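Local structure of PHO85 cyclin-10 (Saccharomyces cerevisiae, 4KRD) at residues D86-I91 / T100-A105; C95-T100 / A139-S144. The protein serves as a cyclin partner of the kinase PHO85, forming a holoenzyme that phosphorylates and negatively regulates glycogen synthase GSY2, and helps limit glycogen accumulation under favourable growth conditions. All blocks are in the same frame, centred on the assembly; numbering follows the deposited sequence.

How the contacts relate
Both contacts lie in the buried core of the cyclin domain, their centres about 6 Å apart, and both use helix 99-113, T100 being common to the two. Contact 1 ties that helix to helix 84-95, its predecessor in sequence, and is almost wholly apolar around one tyrosine ring. Contact 2 joins the connecting turn and the start of helix 99-113 to helix 130-148; it adds to its apolar core a water-mediated link between a tyrosine and an arginine. They meet where the hydroxyl of S144 from contact 2 probably bonds to the backbone O of V101 in contact 1, and where Y102 packs against Y97.

Contact 1. Residues D86-I91 / T100-A105; sequences DFLKRI and TVYLVA
Two consecutive helices of the cyclin fold, 84-95 and 99-113, are bridged here by the ring of Y102, which extends from the second helix to meet L88 and I91 on the first. The backbones stay well apart, with L88 CA and Y102 CA separated by 9.9 Å, and the long aromatic side chain spans most of that gap. At the phenol end Y102 OH lies 4.1 Å from I91 CG2, the methyl branch that stands anti to the backbone N of I91. One turn earlier, L88 brings CD2 to 4.5 Å from Y102 CE1, approaching the ring obliquely. The other branch of I91 serves its own helix, for CD1 sits 3.7 Å above one face of the F87 ring, toward the rim.

In this all-helical cyclin core, helix 36-54 also borders the tyrosine: A39 and L40 touch Y102, and F43 reaches both L88 and A105. The hydroxyl of Y102 takes a weak hydrogen bond from NE2 of Q92, just beyond I91. On the outer side of helix 84-95 the chemistry changes, and K89 NZ makes a salt bridge to D86 OD1 at 2.8 Å, meeting that oxygen nearly along its C-O axis.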
loop_
_atom_site.group_PDB
_atom_site.type_symbol
_atom_site.label_atom_id
_atom_site.label_comp_id
_atom_site.label_asym_id
_atom_site.label_seq_id
_atom_site.Cartn_x
_atom_site.Cartn_y
_atom_site.Cartn_z
ATOM N N ASP B 86 14.698 -26.164 10.892
ATOM C CA ASP B 86 15.355 -26.576 9.654
ATOM C C ASP B 86 14.585 -26.094 8.423
ATOM O O ASP B 86 15.178 -25.794 7.390
ATOM C CB ASP B 86 15.514 -28.101 9.594
ATOM C CG ASP B 86 16.480 -28.640 10.646
ATOM O OD1 ASP B 86 17.343 -27.872 11.124
ATOM O OD2 ASP B 86 16.373 -29.840 10.990
ATOM N N PHE B 87 13.262 -26.043 8.532
ATOM C CA PHE B 87 12.426 -25.575 7.436
ATOM C C PHE B 87 12.723 -24.103 7.179
ATOM O O PHE B 87 12.850 -23.664 6.034
ATOM C CB PHE B 87 10.954 -25.773 7.778
ATOM C CG PHE B 87 10.019 -25.455 6.649
ATOM C CD1 PHE B 87 10.255 -25.955 5.376
ATOM C CD2 PHE B 87 8.882 -24.681 6.869
ATOM C CE1 PHE B 87 9.387 -25.677 4.324
ATOM C CE2 PHE B 87 8.003 -24.399 5.831
ATOM C CZ PHE B 87 8.260 -24.897 4.546
ATOM N N LEU B 88 12.844 -23.348 8.263
ATOM C CA LEU B 88 13.182 -21.939 8.176
ATOM C C LEU B 88 14.574 -21.732 7.579
ATOM O O LEU B 88 14.787 -20.787 6.826
ATOM C CB LEU B 88 13.059 -21.274 9.549
ATOM C CG LEU B 88 11.639 -20.884 9.963
ATOM C CD1 LEU B 88 11.565 -20.543 11.448
ATOM C CD2 LEU B 88 11.158 -19.711 9.096
ATOM N N LYS B 89 15.516 -22.615 7.913
ATOM C CA LYS B 89 16.852 -22.574 7.312
ATOM C C LYS B 89 16.759 -22.801 5.815
ATOM O O LYS B 89 17.393 -22.091 5.028
ATOM C CB LYS B 89 17.767 -23.654 7.906
ATOM C CG LYS B 89 18.126 -23.472 9.368
ATOM C CD LYS B 89 18.667 -24.771 9.981
ATOM C CE LYS B 89 18.944 -24.617 11.479
ATOM N NZ LYS B 89 19.041 -25.934 12.170
ATOM N N ARG B 90 15.987 -23.812 5.423
ATOM C CA ARG B 90 15.808 -24.111 4.006
ATOM C C ARG B 90 15.220 -22.920 3.237
ATOM O O ARG B 90 15.683 -22.593 2.149
ATOM C CB ARG B 90 14.954 -25.369 3.806
ATOM C CG ARG B 90 14.509 -25.581 2.363
ATOM C CD ARG B 90 13.809 -26.914 2.147
ATOM N NE ARG B 90 13.188 -26.971 0.825
ATOM C CZ ARG B 90 13.835 -27.262 -0.301
ATOM N NH1 ARG B 90 15.134 -27.539 -0.275
ATOM N NH2 ARG B 90 13.182 -27.276 -1.458
ATOM N N ILE B 91 14.206 -22.276 3.812
ATOM C CA ILE B 91 13.570 -21.120 3.179
ATOM C C ILE B 91 14.575 -19.982 2.993
ATOM O O ILE B 91 14.685 -19.403 1.908
ATOM C CB ILE B 91 12.320 -20.646 3.986
ATOM C CG1 ILE B 91 11.252 -21.743 4.010
ATOM C CG2 ILE B 91 11.721 -19.378 3.388
ATOM C CD1 ILE B 91 10.003 -21.416 4.858
ATOM N N THR B 100 13.751 -7.970 7.844
ATOM C CA THR B 100 12.427 -7.353 7.863
ATOM C C THR B 100 11.315 -8.335 7.495
ATOM O O THR B 100 10.189 -8.232 7.988
ATOM C CB THR B 100 12.370 -6.182 6.873
ATOM O OG1 THR B 100 13.462 -5.298 7.133
ATOM C CG2 THR B 100 11.059 -5.424 7.018
ATOM N N VAL B 101 11.630 -9.288 6.629
ATOM C CA VAL B 101 10.635 -10.254 6.183
ATOM C C VAL B 101 10.142 -11.114 7.351
ATOM O O VAL B 101 8.940 -11.340 7.514
ATOM C CB VAL B 101 11.179 -11.111 5.025
ATOM C CG1 VAL B 101 10.255 -12.287 4.730
ATOM C CG2 VAL B 101 11.372 -10.226 3.785
ATOM N N TYR B 102 11.079 -11.554 8.186
ATOM C CA TYR B 102 10.751 -12.389 9.325
ATOM C C TYR B 102 10.148 -11.594 10.489
ATOM O O TYR B 102 9.314 -12.118 11.227
ATOM C CB TYR B 102 11.977 -13.219 9.735
ATOM C CG TYR B 102 12.467 -14.058 8.572
ATOM C CD1 TYR B 102 11.686 -15.094 8.080
ATOM C CD2 TYR B 102 13.676 -13.793 7.946
ATOM C CE1 TYR B 102 12.092 -15.852 7.020
ATOM C CE2 TYR B 102 14.107 -14.564 6.872
ATOM C CZ TYR B 102 13.305 -15.596 6.423
ATOM O OH TYR B 102 13.685 -16.387 5.362
ATOM N N LEU B 103 10.539 -10.331 10.636
ATOM C CA LEU B 103 9.933 -9.485 11.665
ATOM C C LEU B 103 8.453 -9.277 11.357
ATOM O O LEU B 103 7.602 -9.381 12.242
ATOM C CB LEU B 103 10.640 -8.132 11.772
ATOM C CG LEU B 103 12.154 -8.160 12.021
ATOM C CD1 LEU B 103 12.756 -6.752 11.935
ATOM C CD2 LEU B 103 12.466 -8.818 13.356
ATOM N N VAL B 104 8.148 -8.997 10.096
ATOM C CA VAL B 104 6.754 -8.851 9.677
ATOM C C VAL B 104 6.013 -10.190 9.800
ATOM O O VAL B 104 4.858 -10.236 10.233
ATOM C CB VAL B 104 6.631 -8.282 8.235
ATOM C CG1 VAL B 104 5.208 -8.433 7.730
ATOM C CG2 VAL B 104 7.053 -6.784 8.185
ATOM N N ALA B 105 6.676 -11.277 9.415
ATOM C CA ALA B 105 6.094 -12.607 9.562
ATOM C C ALA B 105 5.732 -12.872 11.010
ATOM O O ALA B 105 4.674 -13.450 11.318
ATOM C CB ALA B 105 7.063 -13.679 9.057
#

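Contact 2. Residues C95-T100 / A139-S144; sequences CEYQPT and AAVRLS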
loop_
_atom_site.group_PDB
_atom_site.type_symbol
_atom_site.label_atom_id
_atom_site.label_comp_id
_atom_site.label_asym_id
_atom_site.label_seq_id
_atom_site.Cartn_x
_atom_site.Cartn_y
_atom_site.Cartn_z
ATOM N N CYS B 95 15.921 -18.423 -0.405
ATOM C CA CYS B 95 15.295 -17.140 -0.736
ATOM C C CYS B 95 16.126 -15.918 -0.389
ATOM O O CYS B 95 15.966 -14.877 -1.003
ATOM C CB CYS B 95 13.933 -17.017 -0.059
ATOM S SG CYS B 95 12.756 -18.214 -0.602
ATOM N N GLU B 96 16.994 -16.035 0.611
ATOM C CA GLU B 96 17.865 -14.922 0.988
ATOM C C GLU B 96 17.099 -13.617 1.241
ATOM O O GLU B 96 17.356 -12.585 0.613
ATOM C CB GLU B 96 18.971 -14.729 -0.056
ATOM C CG GLU B 96 19.938 -15.909 -0.143
ATOM C CD GLU B 96 20.942 -15.769 -1.286
ATOM O OE1 GLU B 96 21.134 -14.639 -1.793
ATOM O OE2 GLU B 96 21.539 -16.798 -1.677
ATOM N N TYR B 97 16.169 -13.665 2.190
ATOM C CA TYR B 97 15.389 -12.484 2.546
ATOM C C TYR B 97 16.100 -11.625 3.578
ATOM O O TYR B 97 16.977 -12.101 4.300
ATOM C CB TYR B 97 14.019 -12.898 3.099
ATOM C CG TYR B 97 13.109 -13.523 2.074
ATOM C CD1 TYR B 97 12.850 -12.889 0.868
ATOM C CD2 TYR B 97 12.489 -14.742 2.320
ATOM C CE1 TYR B 97 12.007 -13.457 -0.073
ATOM C CE2 TYR B 97 11.645 -15.316 1.389
ATOM C CZ TYR B 97 11.411 -14.671 0.194
ATOM O OH TYR B 97 10.576 -15.246 -0.737
ATOM N N GLN B 98 15.697 -10.360 3.637
ATOM C CA GLN B 98 16.111 -9.416 4.669
ATOM C C GLN B 98 15.457 -9.777 5.980
ATOM O O GLN B 98 14.429 -10.444 5.988
ATOM C CB GLN B 98 15.649 -8.013 4.288
ATOM C CG GLN B 98 16.423 -7.398 3.148
ATOM C CD GLN B 98 17.814 -6.974 3.571
ATOM O OE1 GLN B 98 18.798 -7.664 3.293
ATOM N NE2 GLN B 98 17.902 -5.839 4.261
ATOM N N PRO B 99 16.038 -9.321 7.098
ATOM C CA PRO B 99 15.462 -9.614 8.414
ATOM C C PRO B 99 14.045 -9.064 8.551
ATOM O O PRO B 99 13.248 -9.634 9.294
ATOM C CB PRO B 99 16.404 -8.886 9.383
ATOM C CG PRO B 99 17.693 -8.773 8.642
ATOM C CD PRO B 99 17.311 -8.586 7.200
ATOM N N THR B 100 13.751 -7.970 7.844
ATOM C CA THR B 100 12.427 -7.353 7.863
ATOM C C THR B 100 11.315 -8.335 7.495
ATOM O O THR B 100 10.189 -8.232 7.988
ATOM C CB THR B 100 12.370 -6.182 6.873
ATOM O OG1 THR B 100 13.462 -5.298 7.133
ATOM C CG2 THR B 100 11.059 -5.424 7.018
ATOM N N ALA B 139 2.674 -19.535 5.038
ATOM C CA ALA B 139 1.780 -18.393 4.783
ATOM C C ALA B 139 2.328 -17.058 5.283
ATOM O O ALA B 139 2.261 -16.037 4.577
ATOM C CB ALA B 139 0.402 -18.668 5.402
ATOM N N ALA B 140 2.867 -17.046 6.507
ATOM C CA ALA B 140 3.334 -15.798 7.114
ATOM C C ALA B 140 4.550 -15.243 6.386
ATOM O O ALA B 140 4.688 -14.026 6.210
ATOM C CB ALA B 140 3.628 -15.994 8.605
ATOM N N VAL B 141 5.437 -16.130 5.948
ATOM C CA VAL B 141 6.580 -15.671 5.177
ATOM C C VAL B 141 6.124 -15.126 3.829
ATOM O O VAL B 141 6.584 -14.083 3.414
ATOM C CB VAL B 141 7.656 -16.759 4.977
ATOM C CG1 VAL B 141 8.695 -16.305 3.939
ATOM C CG2 VAL B 141 8.322 -17.099 6.326
ATOM N N ARG B 142 5.213 -15.829 3.163
ATOM C CA ARG B 142 4.806 -15.450 1.812
ATOM C C ARG B 142 4.058 -14.129 1.824
ATOM O O ARG B 142 4.332 -13.239 1.017
ATOM C CB ARG B 142 3.968 -16.565 1.159
ATOM C CG ARG B 142 3.469 -16.239 -0.259
ATOM C CD ARG B 142 4.624 -16.021 -1.244
ATOM N NE ARG B 142 4.161 -16.057 -2.635
ATOM C CZ ARG B 142 4.926 -15.771 -3.680
ATOM N NH1 ARG B 142 6.190 -15.421 -3.490
ATOM N NH2 ARG B 142 4.430 -15.828 -4.904
ATOM N N LEU B 143 3.130 -13.986 2.764
ATOM C CA LEU B 143 2.340 -12.766 2.893
ATOM C C LEU B 143 3.260 -11.600 3.244
ATOM O O LEU B 143 3.120 -10.491 2.725
ATOM C CB LEU B 143 1.260 -12.961 3.973
ATOM C CG LEU B 143 -0.083 -12.258 3.797
ATOM C CD1 LEU B 143 -0.527 -12.317 2.342
ATOM C CD2 LEU B 143 -1.156 -12.872 4.714
ATOM N N SER B 144 4.215 -11.865 4.129
ATOM C CA SER B 144 5.176 -10.858 4.538
ATOM C C SER B 144 5.947 -10.274 3.351
ATOM O O SER B 144 6.070 -9.048 3.228
ATOM C CB SER B 144 6.156 -11.432 5.577
ATOM O OG SER B 144 7.208 -10.511 5.796
HETATM O O HOH W 1 7.911 -14.608 -1.577
#
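Y97 lays one corner of its ring against V141, with CE2 4.0 Å from CG1 of the valine and the methyl reaching the ring obliquely. This joins the short turn between helices 84-95 and 99-113 to helix 130-148 in the cyclin fold. The turn begins at E96, which leaves the helical conformation with a positive phi of 53°, and the extended backbone of Y97 and Q98 then leads into the next helix. V141 offers the branch that lies anti to its backbone N (chi1 169°), while CB of C95 packs over one face of the tyrosine ring, 3.2 Å above its plane and toward the rim. F158 of helix 155-162 touches both Y97 and V141, and H153 brings its own ring against Y97, so that several parts of the domain close around this aromatic group.

Further along, T100 and S144 approach more loosely: T100 O is 4.3 Å from S144 OG, whose hydrogen-bond partner is instead V101 O. T100 also meets a neighbouring chain of another protein, whose backbone is hydrogen-bonded to its OG1.

R142 starts out away from the turn, yet its long side chain curls back through a bend at chi2 (62°). NE forms a salt bridge with E173, and NH1 is also bonded to H153 O, which steadies the guanidinium. A water lying at the edge of that group, in its plane, accepts from R142 NH1 at 2.7 Å and is hydrogen-bonded to Y97 OH at 2.9 Å.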